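Local coordinates for nadb-ler3 (PDB 3WXB), which catalyses the NAD(P)H-dependent reduction of carbonyl compounds, as a member of the short-chain dehydrogenase/reductase family, at residues R121-T124 and I125-T129; E135-T139 and N140-P144; L145-S148 and Q149-P153; L196-R199 and C200-A204; L205-L208 and T209-S213. All coordinates share one frame; numbering follows the deposited sequence.

Contact 1 (R121-T124 and I125-T129)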
# COMPACT_ATOMS: atom_id res chain seq x y z
N ARG A 121 2.11 -10.85 9.78
CA ARG A 121 1.44 -11.34 10.98
C ARG A 121 0.31 -12.25 10.52
O ARG A 121 -0.08 -12.18 9.35
CB ARG A 121 0.98 -10.16 11.85
CG ARG A 121 1.90 -9.92 13.06
CD ARG A 121 2.91 -8.81 13.03
NE ARG A 121 2.37 -7.65 13.71
CZ ARG A 121 3.00 -6.73 14.44
NH1 ARG A 121 4.30 -6.72 14.69
NH2 ARG A 121 2.26 -5.76 14.95
N ALA A 122 -0.22 -13.06 11.43
CA ALA A 122 -1.08 -14.21 11.09
C ALA A 122 -2.53 -13.93 11.35
O ALA A 122 -3.35 -14.84 11.40
CB ALA A 122 -0.64 -15.45 11.86
N ASN A 123 -2.88 -12.69 11.55
CA ASN A 123 -4.30 -12.44 11.78
C ASN A 123 -5.19 -12.43 10.50
O ASN A 123 -4.74 -12.06 9.40
CB ASN A 123 -4.49 -11.22 12.68
CG ASN A 123 -3.59 -10.13 12.35
OD1 ASN A 123 -3.89 -9.34 11.45
ND2 ASN A 123 -2.48 -10.01 13.08
N THR A 124 -6.43 -12.89 10.64
CA THR A 124 -7.41 -12.92 9.54
C THR A 124 -8.18 -11.57 9.47
O THR A 124 -7.92 -10.68 10.29
CB THR A 124 -8.40 -14.08 9.75
OG1 THR A 124 -8.91 -14.00 11.07
CG2 THR A 124 -7.68 -15.42 9.62
N ILE A 125 -9.08 -11.41 8.50
CA ILE A 125 -9.75 -10.07 8.30
C ILE A 125 -10.55 -9.63 9.58
O ILE A 125 -10.68 -8.45 9.89
CB ILE A 125 -10.64 -10.09 7.02
CG1 ILE A 125 -11.29 -8.75 6.71
CG2 ILE A 125 -11.76 -11.13 7.14
CD1 ILE A 125 -11.86 -8.68 5.32
N ASP A 126 -11.08 -10.61 10.29
CA ASP A 126 -11.94 -10.31 11.44
C ASP A 126 -11.13 -9.87 12.60
O ASP A 126 -11.61 -9.09 13.43
CB ASP A 126 -12.76 -11.54 11.86
CG ASP A 126 -13.93 -11.76 10.97
OD1 ASP A 126 -14.21 -10.96 10.06
OD2 ASP A 126 -14.60 -12.77 11.18
N ASN A 127 -9.89 -10.32 12.69
CA ASN A 127 -9.16 -9.89 13.85
C ASN A 127 -7.93 -9.06 13.55
O ASN A 127 -7.07 -8.90 14.41
CB ASN A 127 -8.91 -11.05 14.80
CG ASN A 127 -8.26 -12.16 14.13
OD1 ASN A 127 -7.27 -11.94 13.44
ND2 ASN A 127 -8.80 -13.37 14.29
N GLU A 128 -7.87 -8.51 12.32
CA GLU A 128 -6.93 -7.47 12.00
C GLU A 128 -7.09 -6.30 12.97
O GLU A 128 -8.21 -6.01 13.39
CB GLU A 128 -7.22 -7.04 10.55
CG GLU A 128 -6.05 -6.45 9.79
CD GLU A 128 -4.67 -7.09 10.03
OE1 GLU A 128 -3.97 -6.61 10.92
OE2 GLU A 128 -4.25 -7.97 9.23
N THR A 129 -6.00 -5.64 13.39
CA THR A 129 -6.14 -4.50 14.31
C THR A 129 -5.51 -3.20 13.83
O THR A 129 -4.63 -3.20 12.96
CB THR A 129 -5.58 -4.79 15.72
OG1 THR A 129 -4.16 -4.94 15.66
CG2 THR A 129 -6.22 -6.04 16.31
O HOH W 1 -5.69 -10.01 8.05
O HOH W 2 -2.09 -10.13 9.59

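Contact 2 (E135-T139 and N140-P144)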
# COMPACT_ATOMS: atom_id res chain seq x y z
N GLU A 135 1.71 -1.20 12.49
CA GLU A 135 3.08 -1.64 12.67
C GLU A 135 3.70 -2.30 11.42
O GLU A 135 4.90 -2.13 11.15
CB GLU A 135 3.19 -2.59 13.87
CG GLU A 135 3.05 -1.76 15.21
CD GLU A 135 3.08 -2.61 16.45
OE1 GLU A 135 3.06 -3.84 16.35
OE2 GLU A 135 3.15 -2.00 17.55
N VAL A 136 2.91 -3.10 10.74
CA VAL A 136 3.36 -3.86 9.56
C VAL A 136 3.61 -2.85 8.45
O VAL A 136 4.61 -2.93 7.73
CB VAL A 136 2.32 -4.96 9.13
CG1 VAL A 136 2.78 -5.70 7.80
CG2 VAL A 136 2.16 -6.06 10.24
N TYR A 137 2.76 -1.84 8.36
CA TYR A 137 2.98 -0.71 7.44
C TYR A 137 4.25 0.10 7.72
O TYR A 137 5.04 0.46 6.78
CB TYR A 137 1.83 0.25 7.48
CG TYR A 137 1.79 1.25 6.34
CD1 TYR A 137 1.97 2.63 6.57
CD2 TYR A 137 1.57 0.81 5.00
CE1 TYR A 137 1.92 3.57 5.52
CE2 TYR A 137 1.50 1.70 3.96
CZ TYR A 137 1.69 3.07 4.20
OH TYR A 137 1.61 3.93 3.16
N THR A 138 4.46 0.45 8.98
CA THR A 138 5.67 1.18 9.23
C THR A 138 6.95 0.39 8.92
O THR A 138 7.89 0.95 8.39
CB THR A 138 5.72 2.07 10.54
OG1 THR A 138 6.84 1.72 11.36
CG2 THR A 138 4.46 2.20 11.20
N THR A 139 6.99 -0.88 9.24
CA THR A 139 8.15 -1.73 8.92
C THR A 139 8.32 -2.02 7.38
O THR A 139 9.44 -1.98 6.83
CB THR A 139 8.00 -3.11 9.58
OG1 THR A 139 7.85 -2.94 11.01
CG2 THR A 139 9.20 -4.01 9.31
N ASN A 140 7.21 -2.35 6.73
CA ASN A 140 7.26 -2.81 5.33
C ASN A 140 7.23 -1.71 4.31
O ASN A 140 7.64 -1.90 3.14
CB ASN A 140 6.12 -3.81 5.07
CG ASN A 140 6.34 -5.14 5.77
OD1 ASN A 140 7.35 -5.32 6.50
ND2 ASN A 140 5.44 -6.09 5.55
N THR A 141 6.71 -0.57 4.68
CA THR A 141 6.47 0.48 3.69
C THR A 141 7.12 1.77 4.06
O THR A 141 7.85 2.35 3.26
CB THR A 141 4.93 0.75 3.46
OG1 THR A 141 4.24 -0.49 3.29
CG2 THR A 141 4.72 1.67 2.24
N ILE A 142 6.88 2.25 5.29
CA ILE A 142 7.47 3.54 5.65
C ILE A 142 9.01 3.42 5.80
O ILE A 142 9.74 4.31 5.36
CB ILE A 142 6.85 4.14 6.98
CG1 ILE A 142 5.34 4.36 6.82
CG2 ILE A 142 7.60 5.45 7.40
CD1 ILE A 142 4.57 4.90 8.16
N ALA A 143 9.50 2.35 6.41
CA ALA A 143 10.94 2.22 6.62
C ALA A 143 11.70 2.20 5.24
O ALA A 143 12.73 2.84 5.10
CB ALA A 143 11.24 0.98 7.35
N PRO A 144 11.17 1.47 4.22
CA PRO A 144 11.92 1.56 2.91
C PRO A 144 11.93 2.95 2.40
O PRO A 144 12.96 3.36 1.87
CB PRO A 144 11.12 0.62 1.98
CG PRO A 144 10.78 -0.49 2.97
CD PRO A 144 10.28 0.31 4.19

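Contact 3 (L145-S148 and Q149-P153)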
# COMPACT_ATOMS: atom_id res chain seq x y z
N LEU A 145 10.84 3.71 2.57
CA LEU A 145 10.85 5.10 2.18
C LEU A 145 11.95 5.93 2.91
O LEU A 145 12.72 6.70 2.29
CB LEU A 145 9.47 5.74 2.40
CG LEU A 145 9.48 7.24 2.36
CD1 LEU A 145 9.53 7.75 0.90
CD2 LEU A 145 8.27 7.81 3.11
N LEU A 146 11.96 5.83 4.24
CA LEU A 146 12.85 6.62 5.10
C LEU A 146 14.31 6.26 4.88
O LEU A 146 15.18 7.15 4.84
CB LEU A 146 12.51 6.33 6.57
CG LEU A 146 11.48 7.20 7.29
CD1 LEU A 146 10.51 7.94 6.48
CD2 LEU A 146 10.81 6.46 8.46
N LEU A 147 14.56 4.98 4.70
CA LEU A 147 15.91 4.49 4.41
C LEU A 147 16.40 5.04 3.04
O LEU A 147 17.53 5.51 2.91
CB LEU A 147 15.93 2.98 4.45
CG LEU A 147 15.95 2.43 5.88
CD1 LEU A 147 15.43 0.98 5.93
CD2 LEU A 147 17.42 2.46 6.49
N SER A 148 15.52 4.98 2.03
CA SER A 148 15.80 5.57 0.73
C SER A 148 16.12 7.06 0.85
O SER A 148 17.13 7.54 0.27
CB SER A 148 14.64 5.28 -0.26
OG SER A 148 14.57 3.87 -0.42
N GLN A 149 15.32 7.80 1.63
CA GLN A 149 15.59 9.23 1.82
C GLN A 149 16.98 9.41 2.47
O GLN A 149 17.75 10.28 2.07
CB GLN A 149 14.56 9.91 2.72
CG GLN A 149 13.25 10.27 2.08
CD GLN A 149 12.20 10.65 3.15
OE1 GLN A 149 12.36 10.34 4.32
NE2 GLN A 149 11.11 11.29 2.72
N ALA A 150 17.27 8.61 3.50
CA ALA A 150 18.51 8.80 4.25
C ALA A 150 19.75 8.39 3.43
O ALA A 150 20.84 8.97 3.58
CB ALA A 150 18.44 8.04 5.59
N PHE A 151 19.60 7.41 2.53
CA PHE A 151 20.71 7.01 1.70
C PHE A 151 20.77 7.79 0.36
O PHE A 151 21.72 7.64 -0.42
CB PHE A 151 20.76 5.47 1.56
CG PHE A 151 21.27 4.81 2.79
CD1 PHE A 151 22.65 4.75 3.05
CD2 PHE A 151 20.39 4.33 3.76
CE1 PHE A 151 23.13 4.15 4.23
CE2 PHE A 151 20.85 3.76 4.92
CZ PHE A 151 22.21 3.67 5.18
N LEU A 152 19.77 8.62 0.10
CA LEU A 152 19.70 9.35 -1.19
C LEU A 152 21.02 10.09 -1.57
O LEU A 152 21.42 10.05 -2.74
CB LEU A 152 18.55 10.35 -1.21
CG LEU A 152 17.73 10.52 -2.53
CD1 LEU A 152 17.27 11.92 -2.77
CD2 LEU A 152 18.33 9.96 -3.79
N PRO A 153 21.66 10.79 -0.61
CA PRO A 153 22.88 11.53 -0.94
C PRO A 153 23.92 10.59 -1.50
O PRO A 153 24.58 10.94 -2.48
CB PRO A 153 23.34 12.08 0.43
CG PRO A 153 22.00 12.40 1.12
CD PRO A 153 21.19 11.12 0.76
O HOH W 3 14.79 9.24 6.52

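Contact 4 (L196-R199 and C200-A204). With NDP (NADPH dihydro-nicotinamide-adenine-dinucleotide phosphate), chain C; EDO (1,2-ethanediol), chain D.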
# COMPACT_ATOMS: atom_id res chain seq x y z
N LEU A 196 -4.03 -9.35 5.82
CA LEU A 196 -4.31 -8.08 5.23
C LEU A 196 -3.27 -7.04 5.48
O LEU A 196 -2.88 -6.31 4.57
CB LEU A 196 -5.66 -7.56 5.73
CG LEU A 196 -6.89 -7.97 4.93
CD1 LEU A 196 -7.01 -9.51 4.87
CD2 LEU A 196 -8.20 -7.33 5.60
N SER A 197 -2.81 -6.94 6.74
CA SER A 197 -1.77 -5.95 7.08
C SER A 197 -0.51 -6.12 6.19
O SER A 197 0.05 -5.11 5.74
CB SER A 197 -1.35 -6.01 8.56
OG SER A 197 -0.87 -7.28 8.94
N TYR A 198 -0.10 -7.36 5.98
CA TYR A 198 1.05 -7.65 5.08
C TYR A 198 0.75 -7.28 3.60
O TYR A 198 1.53 -6.56 2.99
CB TYR A 198 1.39 -9.09 5.16
CG TYR A 198 2.61 -9.51 4.33
CD1 TYR A 198 3.90 -9.25 4.79
CD2 TYR A 198 2.46 -10.20 3.12
CE1 TYR A 198 5.08 -9.69 4.06
CE2 TYR A 198 3.63 -10.65 2.40
CZ TYR A 198 4.89 -10.38 2.88
OH TYR A 198 6.01 -10.78 2.23
N ARG A 199 -0.41 -7.72 3.07
CA ARG A 199 -0.80 -7.51 1.67
C ARG A 199 -0.94 -6.02 1.37
O ARG A 199 -0.47 -5.50 0.33
CB ARG A 199 -2.12 -8.29 1.32
CG ARG A 199 -2.03 -9.78 1.55
CD ARG A 199 -3.30 -10.46 1.08
NE ARG A 199 -3.14 -11.88 1.27
CZ ARG A 199 -2.60 -12.71 0.38
NH1 ARG A 199 -2.19 -12.26 -0.85
NH2 ARG A 199 -2.47 -13.99 0.68
N CYS A 200 -1.61 -5.31 2.26
CA CYS A 200 -1.78 -3.85 2.05
C CYS A 200 -0.42 -3.16 2.08
O CYS A 200 -0.15 -2.23 1.22
CB CYS A 200 -2.71 -3.22 3.16
SG CYS A 200 -4.41 -3.74 2.95
N SER A 201 0.47 -3.56 3.01
CA SER A 201 1.81 -2.94 3.05
C SER A 201 2.64 -3.25 1.77
O SER A 201 3.42 -2.42 1.36
CB SER A 201 2.64 -3.39 4.26
OG SER A 201 3.13 -4.72 4.19
N LYS A 202 2.49 -4.45 1.21
CA LYS A 202 3.28 -4.78 -0.02
C LYS A 202 2.75 -4.10 -1.27
O LYS A 202 3.53 -3.69 -2.12
CB LYS A 202 3.41 -6.28 -0.18
CG LYS A 202 4.21 -6.94 0.98
CD LYS A 202 5.68 -6.42 1.00
CE LYS A 202 6.64 -7.39 1.85
NZ LYS A 202 8.11 -6.88 1.90
N ALA A 203 1.42 -3.95 -1.39
CA ALA A 203 0.87 -3.13 -2.46
C ALA A 203 1.34 -1.67 -2.34
O ALA A 203 1.70 -1.05 -3.33
CB ALA A 203 -0.73 -3.23 -2.52
N ALA A 204 1.39 -1.14 -1.11
CA ALA A 204 1.87 0.21 -0.90
C ALA A 204 3.38 0.36 -1.22
O ALA A 204 3.79 1.44 -1.66
CB ALA A 204 1.60 0.67 0.60
PA NDP C . 12.42 -13.46 7.82
O1A NDP C . 11.25 -13.35 8.75
O2A NDP C . 13.04 -14.72 7.74
O5B NDP C . 13.48 -12.46 8.15
C5B NDP C . 13.06 -11.12 8.52
C4B NDP C . 14.29 -10.27 8.56
O4B NDP C . 13.92 -8.79 8.65
C3B NDP C . 15.16 -10.53 9.82
O3B NDP C . 16.53 -10.11 9.44
C2B NDP C . 14.59 -9.50 10.81
O2B NDP C . 15.48 -9.17 11.89
C1B NDP C . 14.42 -8.26 9.89
N9A NDP C . 13.40 -7.26 10.52
C8A NDP C . 12.08 -7.40 10.79
N7A NDP C . 11.65 -6.27 11.37
C5A NDP C . 12.69 -5.49 11.60
C6A NDP C . 12.81 -4.27 12.15
N6A NDP C . 11.71 -3.67 12.65
N1A NDP C . 14.00 -3.65 12.18
C2A NDP C . 15.10 -4.24 11.61
N3A NDP C . 14.97 -5.51 11.07
C4A NDP C . 13.77 -6.08 11.03
O3 NDP C . 11.79 -12.95 6.40
PN NDP C . 12.35 -13.40 4.95
O1N NDP C . 11.54 -14.52 4.49
O2N NDP C . 13.82 -13.46 4.94
O5D NDP C . 11.82 -12.08 4.15
C5D NDP C . 12.65 -10.98 3.73
C4D NDP C . 11.84 -10.11 2.76
O4D NDP C . 11.34 -10.92 1.71
C3D NDP C . 10.58 -9.59 3.51
O3D NDP C . 10.42 -8.24 3.08
C2D NDP C . 9.46 -10.43 3.04
O2D NDP C . 8.21 -9.73 3.09
C1D NDP C . 9.88 -10.73 1.62
N1N NDP C . 9.20 -11.95 1.11
C2N NDP C . 9.40 -13.23 1.66
C3N NDP C . 8.74 -14.34 1.14
C7N NDP C . 8.95 -15.64 1.62
O7N NDP C . 8.31 -16.58 1.13
N7N NDP C . 9.96 -15.83 2.53
C4N NDP C . 7.83 -14.18 0.08
C5N NDP C . 7.59 -12.92 -0.50
C6N NDP C . 8.24 -11.79 0.02
P2B NDP C . 15.38 -9.98 13.33
O1X NDP C . 15.96 -8.92 14.15
O2X NDP C . 16.14 -11.20 13.04
O3X NDP C . 13.92 -10.17 13.54
C1 EDO D . 4.91 -14.68 2.26
O1 EDO D . 3.76 -15.29 2.93
C2 EDO D . 4.53 -14.44 0.79
O2 EDO D . 4.82 -13.01 0.68

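Contact 5 (L205-L208 and T209-S213)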
# COMPACT_ATOMS: atom_id res chain seq x y z
N LEU A 205 4.15 -0.69 -0.96
CA LEU A 205 5.57 -0.72 -1.28
C LEU A 205 5.72 -0.74 -2.83
O LEU A 205 6.65 -0.15 -3.36
CB LEU A 205 6.19 -2.04 -0.75
CG LEU A 205 7.72 -2.24 -0.96
CD1 LEU A 205 8.59 -1.14 -0.28
CD2 LEU A 205 8.19 -3.62 -0.47
N ASN A 206 4.83 -1.46 -3.52
CA ASN A 206 4.89 -1.43 -5.01
C ASN A 206 4.64 -0.03 -5.50
O ASN A 206 5.35 0.47 -6.38
CB ASN A 206 3.92 -2.43 -5.56
CG ASN A 206 4.37 -3.86 -5.29
OD1 ASN A 206 5.52 -4.09 -4.88
ND2 ASN A 206 3.52 -4.83 -5.60
N MET A 207 3.65 0.64 -4.90
CA MET A 207 3.40 2.03 -5.12
C MET A 207 4.59 2.88 -4.84
O MET A 207 4.94 3.77 -5.67
CB MET A 207 2.12 2.54 -4.37
CG MET A 207 1.90 4.07 -4.53
SD MET A 207 1.79 4.67 -6.31
CE MET A 207 0.09 4.27 -6.67
N LEU A 208 5.21 2.69 -3.65
CA LEU A 208 6.39 3.49 -3.31
C LEU A 208 7.47 3.36 -4.38
O LEU A 208 8.06 4.37 -4.81
CB LEU A 208 6.97 3.05 -1.97
CG LEU A 208 8.31 3.63 -1.55
CD1 LEU A 208 8.24 5.24 -1.43
CD2 LEU A 208 8.78 2.95 -0.20
N THR A 209 7.71 2.13 -4.79
CA THR A 209 8.78 1.83 -5.77
C THR A 209 8.51 2.58 -7.10
O THR A 209 9.43 3.22 -7.67
CB THR A 209 8.84 0.34 -6.03
OG1 THR A 209 9.05 -0.39 -4.82
CG2 THR A 209 10.02 -0.02 -6.98
N ARG A 210 7.28 2.51 -7.56
CA ARG A 210 6.85 3.26 -8.72
C ARG A 210 7.16 4.77 -8.57
O ARG A 210 7.76 5.35 -9.44
CB ARG A 210 5.37 3.02 -8.97
CG ARG A 210 4.88 3.23 -10.37
CD ARG A 210 5.46 2.19 -11.23
NE ARG A 210 4.76 1.86 -12.44
CZ ARG A 210 4.35 2.72 -13.35
NH1 ARG A 210 4.49 4.00 -13.15
NH2 ARG A 210 3.76 2.30 -14.45
N CYS A 211 6.72 5.38 -7.46
CA CYS A 211 6.95 6.79 -7.25
C CYS A 211 8.46 7.10 -7.22
O CYS A 211 8.88 8.14 -7.73
CB CYS A 211 6.29 7.32 -5.93
SG CYS A 211 4.47 7.18 -6.03
N GLN A 212 9.23 6.27 -6.53
CA GLN A 212 10.68 6.42 -6.46
C GLN A 212 11.26 6.37 -7.89
O GLN A 212 12.10 7.19 -8.25
CB GLN A 212 11.27 5.31 -5.60
CG GLN A 212 11.03 5.45 -4.08
CD GLN A 212 11.61 4.31 -3.25
OE1 GLN A 212 12.19 4.53 -2.17
NE2 GLN A 212 11.45 3.14 -3.71
N SER A 213 10.82 5.42 -8.69
CA SER A 213 11.40 5.34 -10.05
C SER A 213 11.18 6.66 -10.80
O SER A 213 12.09 7.17 -11.51
CB SER A 213 10.84 4.15 -10.86
OG SER A 213 9.51 4.46 -11.31

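Contact 1 (R121-T124 and I125-T129)
The backbone folds back at Thr124, whose O accepts the N-H of Asn127 at 3.1 Å, with the donor above the carbonyl plane, and a weak bond from Glu128 N at 3.0 Å. Residues 124 to 127 thus make a beta turn, with Ile125 and Asp126 in helical conformation, in the loop that leads from strand 112-115 of the Rossmann fold to helix 130-160. The side chain of Asn127 braces the same turn: with CG set between its backbone N and carbonyl carbon (chi1 54°), OD1 comes back to Thr124 N, 3.1 Å away, in a weak bond, and rests against Asn123 CB. The side chain of Ile125 leaves the turn and packs on Leu196. Just beyond, Thr129 is the N-cap of the long helix and bonds Asp132 through OG1. Glu128 bends at CG and brings its carboxylate back toward Asn123 and the start of helix 196-216. There OE2 accepts the backbone N-H of Ser197, and one water donates both to OE2 of Glu128, at 2.8 Å, and to the backbone O of Asn123, at 2.6 Å.

Contact 2 (E135-T139 and N140-P144)
One face of the Tyr137 ring is covered by Thr141, whose CB lies 3.9 Å from the ring centroid and 26° off the normal, a CH-pi contact displaced toward the rim. Ile142 reaches the same ring obliquely, CG1 standing 3.7 Å from CE1 of Tyr137, and the ring also stacks on Tyr137 of the second subunit. CG of Tyr137 stands anti to its N (chi1 -165°), which swings the ring along the helix toward these residues one turn ahead. The amide of Asn140 runs side by side with Val136, ND2 being 3.5 Å from CG1 of Val136.

The backbone here departs from the regular alpha pattern. Asn140 N still bonds Val136 O, at 2.8 Å, but Tyr137 O is gripped twice, by Thr141 N at 2.9 Å and by Ile142 N at 3.0 Å, the latter in the carbonyl plane. Ala143 N then takes Thr138 O, so the turn widens to pi type, and Pro144, lacking an N-H, follows with a kink. Both polar side chains of the widened turn face helix 196-216: Thr141 OG1 bonds Ser201 O, and Asn140 ND2 bonds Ser201 OG as well as Ile119 O, which fixes the rotation of the amide. A helix interrupted at an asparagine beside the cofactor pocket, here with Asn140 close to Tyr198 and Thr139 touching NADPH, is consistent with the Asn-Ser-Tyr-Lys tetrad of short-chain dehydrogenases.

Contact 3 (L145-S148 and Q149-P153)
Leu147 and Phe151, with Leu146 and Gln149 paired on another side of the helix, make a local packing contact one turn apart on helix 130-160, between the central sheet and the subunit interface. Leu147 and Phe151 run side by side in the same direction, CD2 of Leu147 meeting the edge of the Phe151 ring in its plane, 4.0 Å from CE2. The aromatic edge also lies close to the chain that precedes it, CD2 of Phe151 being 3.2 Å from Leu147 O, which accepts the N-H of Phe151 at 2.8 Å. CG of Phe151 sits beside its own backbone N (chi1 -75°), and this lays the ring back along the carbonyl of Leu147. Together the pair turns inward, Leu147 onto Asn115 of strand 112-115 and Phe151 onto Val101 of helix 91-105, as expected of a helix that packs on the parallel sheet of a Rossmann fold.

Gln149 serves another side of the helix. Its N bonds Leu145 O at 2.9 Å, and its chain extends back along the preceding turn until OE1 is 3.7 Å from CD1 of Leu146. A water donates to Leu146 O at 2.7 Å and, weakly, to OE1 of Gln149, so that the carbonyl of Leu146 serves both this water and the N-H of Ala150. NE2 of Gln149 crosses to the second subunit, where it donates to the backbone O of Ile125 and of Glu128. Buried between the two sides, Ser148 turns OG back to Pro144 O, the carbonyl one turn earlier in the same helix.

Contact 4 (L196-R199 and C200-A204)
Tyr198 and Lys202, one turn apart at the start of helix 196-216, form the Tyr-x-x-x-Lys motif of the short-chain dehydrogenases, and both hold the nicotinamide ribose of NADPH. Lys202 crosses the tyrosine ring with its CG centred over one face, a CH-pi contact 4.0 Å from the centroid and only 12° off the normal. The lysine chain bends at CG (chi2 -64°) and then runs out alongside the ring, so that NZ emerges past the phenol. There NZ donates to NDP O3D at 2.9 Å and also to Ile177 O, while OH of Tyr198 shares a hydrogen bond of 2.6 Å with NDP O2D, which lies in the plane of the ring at its edge.

The phenol shares a second hydrogen bond, 3.0 Å between OH of Tyr198 and O2 of ethanediol, a probable crystallisation additive; the diol is also hydrogen-bonded to Ser179 OG. EDO C2 is 3.4 Å from NDP C4N, so the diol hydroxyl plausibly marks where a substrate carbonyl would sit. A phenylalanine at Tyr198 would keep the face for Lys202 but would probably leave NDP O2D and the diol oxygen each without this partner.

Behind the ring, Tyr198 O is gripped by Lys202 N and by Ser201 OG, the latter at 2.7 Å. With Tyr198 and Lys202 on the ribose, Ser179 on the diol and Asn140 packed against Tyr198, the site resembles the Asn-Ser-Tyr-Lys catalytic tetrad of this family.

Contact 5 (L205-L208 and T209-S213)
Leu208 holds its CG anti to the backbone N (chi1 172°), while Gln212 sets its own CG beside the N (chi1 -74°); this lays the extended glutamine chain back along Leu208 O and brings its CG and CD against the leucine side chain one turn earlier on helix 196-216. Contact is made by CG and the amide carbon of the glutamine: CD is 3.8 Å from CG of Leu208, and CG of Gln212 is 3.9 Å from CD1 of Leu208. In the backbone, Gln212 N bonds Leu208 O at 2.8 Å. Gln212 also packs on Ile174 and Asn176 of strand 173-177, while Leu208 touches Pro144 and Leu145 of helix 130-160 and Leu196 of the second subunit. An alanine in place of Gln212 would lack CG and CD, and is likely to leave the flank of Leu208 less covered and open a gap toward strand 173-177.

On the next ridge Met207 and Cys211 meet through sulfur, SD to SG 3.7 Å, an apolar contact that faces the second subunit, where Met207 packs on Gly182 and Cys211 on Leu196. Thr209 points to the sheet side. Its OG1 donates to Leu205 O at 2.8 Å while its N donates to the same oxygen at 2.9 Å, the two arriving from opposite faces of the carbonyl plane; OG1 is bonded to Asn176 ND2 as well. Ser213 OG likewise folds back, to Arg210 O at 2.7 Å. Thr209 and Ser213 therefore spend their hydroxyl protons on carbonyls of the preceding turn, which probably eases the burial of these hydroxyls against the sheet.

Overall arrangement
From the N terminus, contact 1 closes the turn between strand 112-115 and helix 130-160; contacts 2 and 3 then follow head to tail along that helix, and contacts 4 and 5 do the same along helix 196-216. All five lie in series, so none nests in or crosses another. In space the two helices run beside each other: contact 2 meets contact 4 near the cofactor, and contact 5 packs on both 2 and 3. Contact 1 touches contact 2 by the salt bridge of Arg121 with Glu135 and also reaches the first turn of helix 196-216 at contact 4. All five also touch the second subunit, linking the cofactor site, the central sheet and the dimer interface.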